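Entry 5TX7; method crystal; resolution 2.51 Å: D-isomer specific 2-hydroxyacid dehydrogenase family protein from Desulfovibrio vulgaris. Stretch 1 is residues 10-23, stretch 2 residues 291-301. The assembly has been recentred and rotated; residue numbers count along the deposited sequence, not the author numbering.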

# COMPACT_ATOMS: atom_id res chain seq x y z
N TYR A 10 -23.83 -13.34 3.11
CA TYR A 10 -23.13 -12.55 4.12
C TYR A 10 -21.82 -11.96 3.59
O TYR A 10 -21.61 -10.76 3.72
CB TYR A 10 -22.89 -13.36 5.38
CG TYR A 10 -22.27 -12.55 6.49
CD1 TYR A 10 -22.99 -11.53 7.13
CD2 TYR A 10 -20.96 -12.76 6.88
CE1 TYR A 10 -22.41 -10.78 8.15
CE2 TYR A 10 -20.38 -12.02 7.89
CZ TYR A 10 -21.09 -11.02 8.53
OH TYR A 10 -20.48 -10.30 9.55
N THR A 11 -20.96 -12.79 3.00
CA THR A 11 -19.69 -12.32 2.43
C THR A 11 -19.86 -11.26 1.32
O THR A 11 -19.06 -10.33 1.24
CB THR A 11 -18.81 -13.48 1.88
OG1 THR A 11 -19.54 -14.24 0.92
CG2 THR A 11 -18.37 -14.44 3.01
N LEU A 12 -20.91 -11.36 0.50
CA LEU A 12 -21.20 -10.27 -0.45
C LEU A 12 -21.65 -8.98 0.24
O LEU A 12 -21.20 -7.89 -0.13
CB LEU A 12 -22.23 -10.69 -1.48
CG LEU A 12 -22.68 -9.59 -2.47
CD1 LEU A 12 -21.54 -8.97 -3.27
CD2 LEU A 12 -23.73 -10.15 -3.40
N ASN A 13 -22.54 -9.10 1.23
CA ASN A 13 -23.11 -7.92 1.91
C ASN A 13 -23.26 -8.16 3.39
O ASN A 13 -24.34 -8.54 3.85
CB ASN A 13 -24.48 -7.54 1.33
CG ASN A 13 -25.09 -6.32 2.00
OD1 ASN A 13 -24.45 -5.61 2.76
ND2 ASN A 13 -26.33 -6.06 1.69
N PRO A 14 -22.19 -7.90 4.16
CA PRO A 14 -22.25 -8.02 5.62
C PRO A 14 -22.71 -6.70 6.25
O PRO A 14 -22.12 -6.23 7.24
CB PRO A 14 -20.81 -8.36 5.98
CG PRO A 14 -20.03 -7.54 4.97
CD PRO A 14 -20.82 -7.61 3.71
N GLY A 15 -23.75 -6.10 5.67
CA GLY A 15 -24.39 -4.91 6.22
C GLY A 15 -23.88 -3.57 5.71
O GLY A 15 -24.34 -2.53 6.19
N ASP A 16 -22.95 -3.56 4.75
CA ASP A 16 -22.35 -2.30 4.28
C ASP A 16 -22.70 -1.89 2.86
O ASP A 16 -22.30 -0.83 2.42
CB ASP A 16 -20.83 -2.30 4.50
CG ASP A 16 -20.09 -3.41 3.74
OD1 ASP A 16 -20.70 -4.21 3.02
OD2 ASP A 16 -18.87 -3.50 3.91
N ILE A 17 -23.41 -2.74 2.13
CA ILE A 17 -23.95 -2.40 0.82
C ILE A 17 -25.45 -2.73 0.87
O ILE A 17 -26.00 -2.85 1.95
CB ILE A 17 -23.17 -3.09 -0.34
CG1 ILE A 17 -23.26 -4.62 -0.29
CG2 ILE A 17 -21.73 -2.66 -0.29
CD1 ILE A 17 -22.69 -5.31 -1.50
N SER A 18 -26.10 -2.83 -0.28
CA SER A 18 -27.55 -2.93 -0.36
C SER A 18 -27.97 -4.01 -1.35
O SER A 18 -27.41 -4.12 -2.43
CB SER A 18 -28.11 -1.59 -0.83
OG SER A 18 -29.52 -1.67 -0.97
N TRP A 19 -28.97 -4.80 -0.95
CA TRP A 19 -29.62 -5.76 -1.85
C TRP A 19 -30.65 -5.08 -2.76
O TRP A 19 -31.25 -5.74 -3.61
CB TRP A 19 -30.31 -6.88 -1.04
CG TRP A 19 -29.37 -7.76 -0.35
CD1 TRP A 19 -28.98 -7.68 0.95
CD2 TRP A 19 -28.66 -8.85 -0.92
NE1 TRP A 19 -28.06 -8.66 1.23
CE2 TRP A 19 -27.85 -9.40 0.10
CE3 TRP A 19 -28.62 -9.43 -2.20
CZ2 TRP A 19 -27.01 -10.49 -0.12
CZ3 TRP A 19 -27.78 -10.52 -2.42
CH2 TRP A 19 -26.98 -11.03 -1.37
N ALA A 20 -30.87 -3.77 -2.61
CA ALA A 20 -31.91 -3.06 -3.36
C ALA A 20 -31.99 -3.38 -4.87
O ALA A 20 -33.09 -3.55 -5.40
CB ALA A 20 -31.81 -1.56 -3.14
N PRO A 21 -30.84 -3.47 -5.57
CA PRO A 21 -30.92 -3.81 -7.00
C PRO A 21 -31.55 -5.17 -7.29
O PRO A 21 -32.22 -5.32 -8.31
CB PRO A 21 -29.45 -3.79 -7.45
CG PRO A 21 -28.78 -2.88 -6.48
CD PRO A 21 -29.47 -3.11 -5.17
N ILE A 22 -31.34 -6.15 -6.41
CA ILE A 22 -31.98 -7.47 -6.51
C ILE A 22 -33.45 -7.40 -6.05
O ILE A 22 -34.31 -8.02 -6.66
CB ILE A 22 -31.25 -8.55 -5.67
CG1 ILE A 22 -29.73 -8.56 -5.92
CG2 ILE A 22 -31.83 -9.93 -5.93
CD1 ILE A 22 -29.27 -9.04 -7.27
N GLU A 23 -33.73 -6.67 -4.97
CA GLU A 23 -35.09 -6.54 -4.44
C GLU A 23 -36.10 -5.90 -5.39
O GLU A 23 -37.29 -6.18 -5.30
CB GLU A 23 -35.09 -5.79 -3.11
CG GLU A 23 -34.47 -6.60 -1.98
CD GLU A 23 -34.13 -5.79 -0.73
OE1 GLU A 23 -33.74 -4.59 -0.82
OE2 GLU A 23 -34.15 -6.41 0.34
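Stretch 2 (291-301) SRTARRTLMDS

An arginine can anchor a helix to a loop by pairing with a carboxylate and a backbone carbonyl at once, and the contact between residues 10-23 and 291-301 illustrates the principle. From the helix of stretch 2, R295 reaches the loop and forms a two-pronged salt bridge with D16: R295 NH1 lies 2.9 Å from D16 OD1, and R295 NH2 3.0 Å from D16 OD2. NH1 of R295 also donates to L12 O at 3.0 Å, so the guanidinium edge ties together two points of stretch 1. Stretch 2 is helical from R292 onward, its start capped by S291, whose OG accepts from A294 N at 3.1 Å; stretch 1 has a short helix at 20-23. The segment between N13 and I17 is braced internally, with I17 N donating to N13 OD1 at 3.1 Å. Nearby, a water bridges D16 O and R292 NH1.

Beyond the charges, the two stretches advance in the same sense: judged by CA atoms, L12 pairs with R295, I17 with R296, W19 with M299 and P21 with D300. One helical turn after R295, M299 becomes the hub of the packing. Its CE sits over one face of the W19 six-membered ring, 3.7 Å from L12 CD2 and 3.8 Å from I17 CD1, while M299 SD approaches I22 CG1 at 3.7 Å. L12 CD1 also meets L298 CD2 at 3.8 Å.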

# COMPACT_ATOMS: atom_id res chain seq x y z
N SER A 291 -13.21 -5.72 -1.70
CA SER A 291 -13.40 -4.31 -1.36
C SER A 291 -14.89 -3.96 -1.44
O SER A 291 -15.64 -4.58 -2.21
CB SER A 291 -12.63 -3.39 -2.29
OG SER A 291 -13.25 -3.34 -3.57
N ARG A 292 -15.31 -2.96 -0.67
CA ARG A 292 -16.71 -2.55 -0.70
C ARG A 292 -17.15 -2.13 -2.11
O ARG A 292 -18.27 -2.41 -2.50
CB ARG A 292 -16.99 -1.43 0.31
CG ARG A 292 -18.47 -1.08 0.40
CD ARG A 292 -18.90 -0.53 1.73
NE ARG A 292 -18.01 0.53 2.11
CZ ARG A 292 -18.02 1.74 1.55
NH1 ARG A 292 -18.91 2.06 0.59
NH2 ARG A 292 -17.13 2.64 1.96
N THR A 293 -16.27 -1.48 -2.87
CA THR A 293 -16.53 -1.14 -4.27
C THR A 293 -16.77 -2.36 -5.17
O THR A 293 -17.69 -2.35 -6.00
CB THR A 293 -15.37 -0.32 -4.84
OG1 THR A 293 -15.26 0.89 -4.09
CG2 THR A 293 -15.57 0.01 -6.31
N ALA A 294 -15.95 -3.39 -5.02
CA ALA A 294 -16.06 -4.59 -5.84
C ALA A 294 -17.35 -5.36 -5.54
O ALA A 294 -18.01 -5.84 -6.44
CB ALA A 294 -14.84 -5.48 -5.65
N ARG A 295 -17.70 -5.46 -4.27
CA ARG A 295 -18.92 -6.12 -3.86
C ARG A 295 -20.17 -5.35 -4.34
O ARG A 295 -21.14 -5.94 -4.77
CB ARG A 295 -18.90 -6.37 -2.34
CG ARG A 295 -17.88 -7.44 -1.97
CD ARG A 295 -17.73 -7.77 -0.50
NE ARG A 295 -17.22 -6.67 0.32
CZ ARG A 295 -17.95 -5.84 1.07
NH1 ARG A 295 -19.27 -5.90 1.14
NH2 ARG A 295 -17.32 -4.90 1.79
N ARG A 296 -20.10 -4.04 -4.29
CA ARG A 296 -21.13 -3.16 -4.85
C ARG A 296 -21.31 -3.42 -6.36
O ARG A 296 -22.44 -3.50 -6.86
CB ARG A 296 -20.76 -1.69 -4.61
CG ARG A 296 -21.84 -0.81 -4.03
CD ARG A 296 -21.27 0.46 -3.36
N THR A 297 -20.20 -3.58 -7.08
CA THR A 297 -20.23 -3.85 -8.51
C THR A 297 -20.79 -5.25 -8.78
O THR A 297 -21.61 -5.44 -9.68
CB THR A 297 -18.80 -3.72 -9.10
OG1 THR A 297 -18.37 -2.36 -8.96
CG2 THR A 297 -18.74 -4.15 -10.58
N LEU A 298 -20.31 -6.21 -7.99
CA LEU A 298 -20.82 -7.58 -8.00
C LEU A 298 -22.34 -7.66 -7.80
O LEU A 298 -23.02 -8.44 -8.47
CB LEU A 298 -20.05 -8.41 -6.96
CG LEU A 298 -20.32 -9.89 -6.81
CD1 LEU A 298 -20.33 -10.62 -8.13
CD2 LEU A 298 -19.28 -10.47 -5.87
N MET A 299 -22.86 -6.84 -6.90
CA MET A 299 -24.30 -6.78 -6.66
C MET A 299 -25.03 -6.29 -7.90
O MET A 299 -26.00 -6.90 -8.32
CB MET A 299 -24.60 -5.85 -5.48
CG MET A 299 -26.07 -5.77 -5.07
SD MET A 299 -26.71 -7.25 -4.27
CE MET A 299 -25.81 -7.19 -2.71
N ASP A 300 -24.57 -5.17 -8.47
CA ASP A 300 -25.18 -4.58 -9.67
C ASP A 300 -25.15 -5.53 -10.87
O ASP A 300 -26.17 -5.67 -11.57
CB ASP A 300 -24.49 -3.28 -10.07
CG ASP A 300 -24.87 -2.09 -9.18
OD1 ASP A 300 -26.01 -2.02 -8.68
OD2 ASP A 300 -24.00 -1.19 -9.01
N SER A 301 -24.00 -6.18 -11.09
CA SER A 301 -23.85 -7.14 -12.19
C SER A 301 -24.74 -8.36 -12.02
O SER A 301 -25.26 -8.88 -12.99
CB SER A 301 -22.40 -7.59 -12.35
OG SER A 301 -21.55 -6.52 -12.74
O HOH W 1 -22.01 1.00 0.18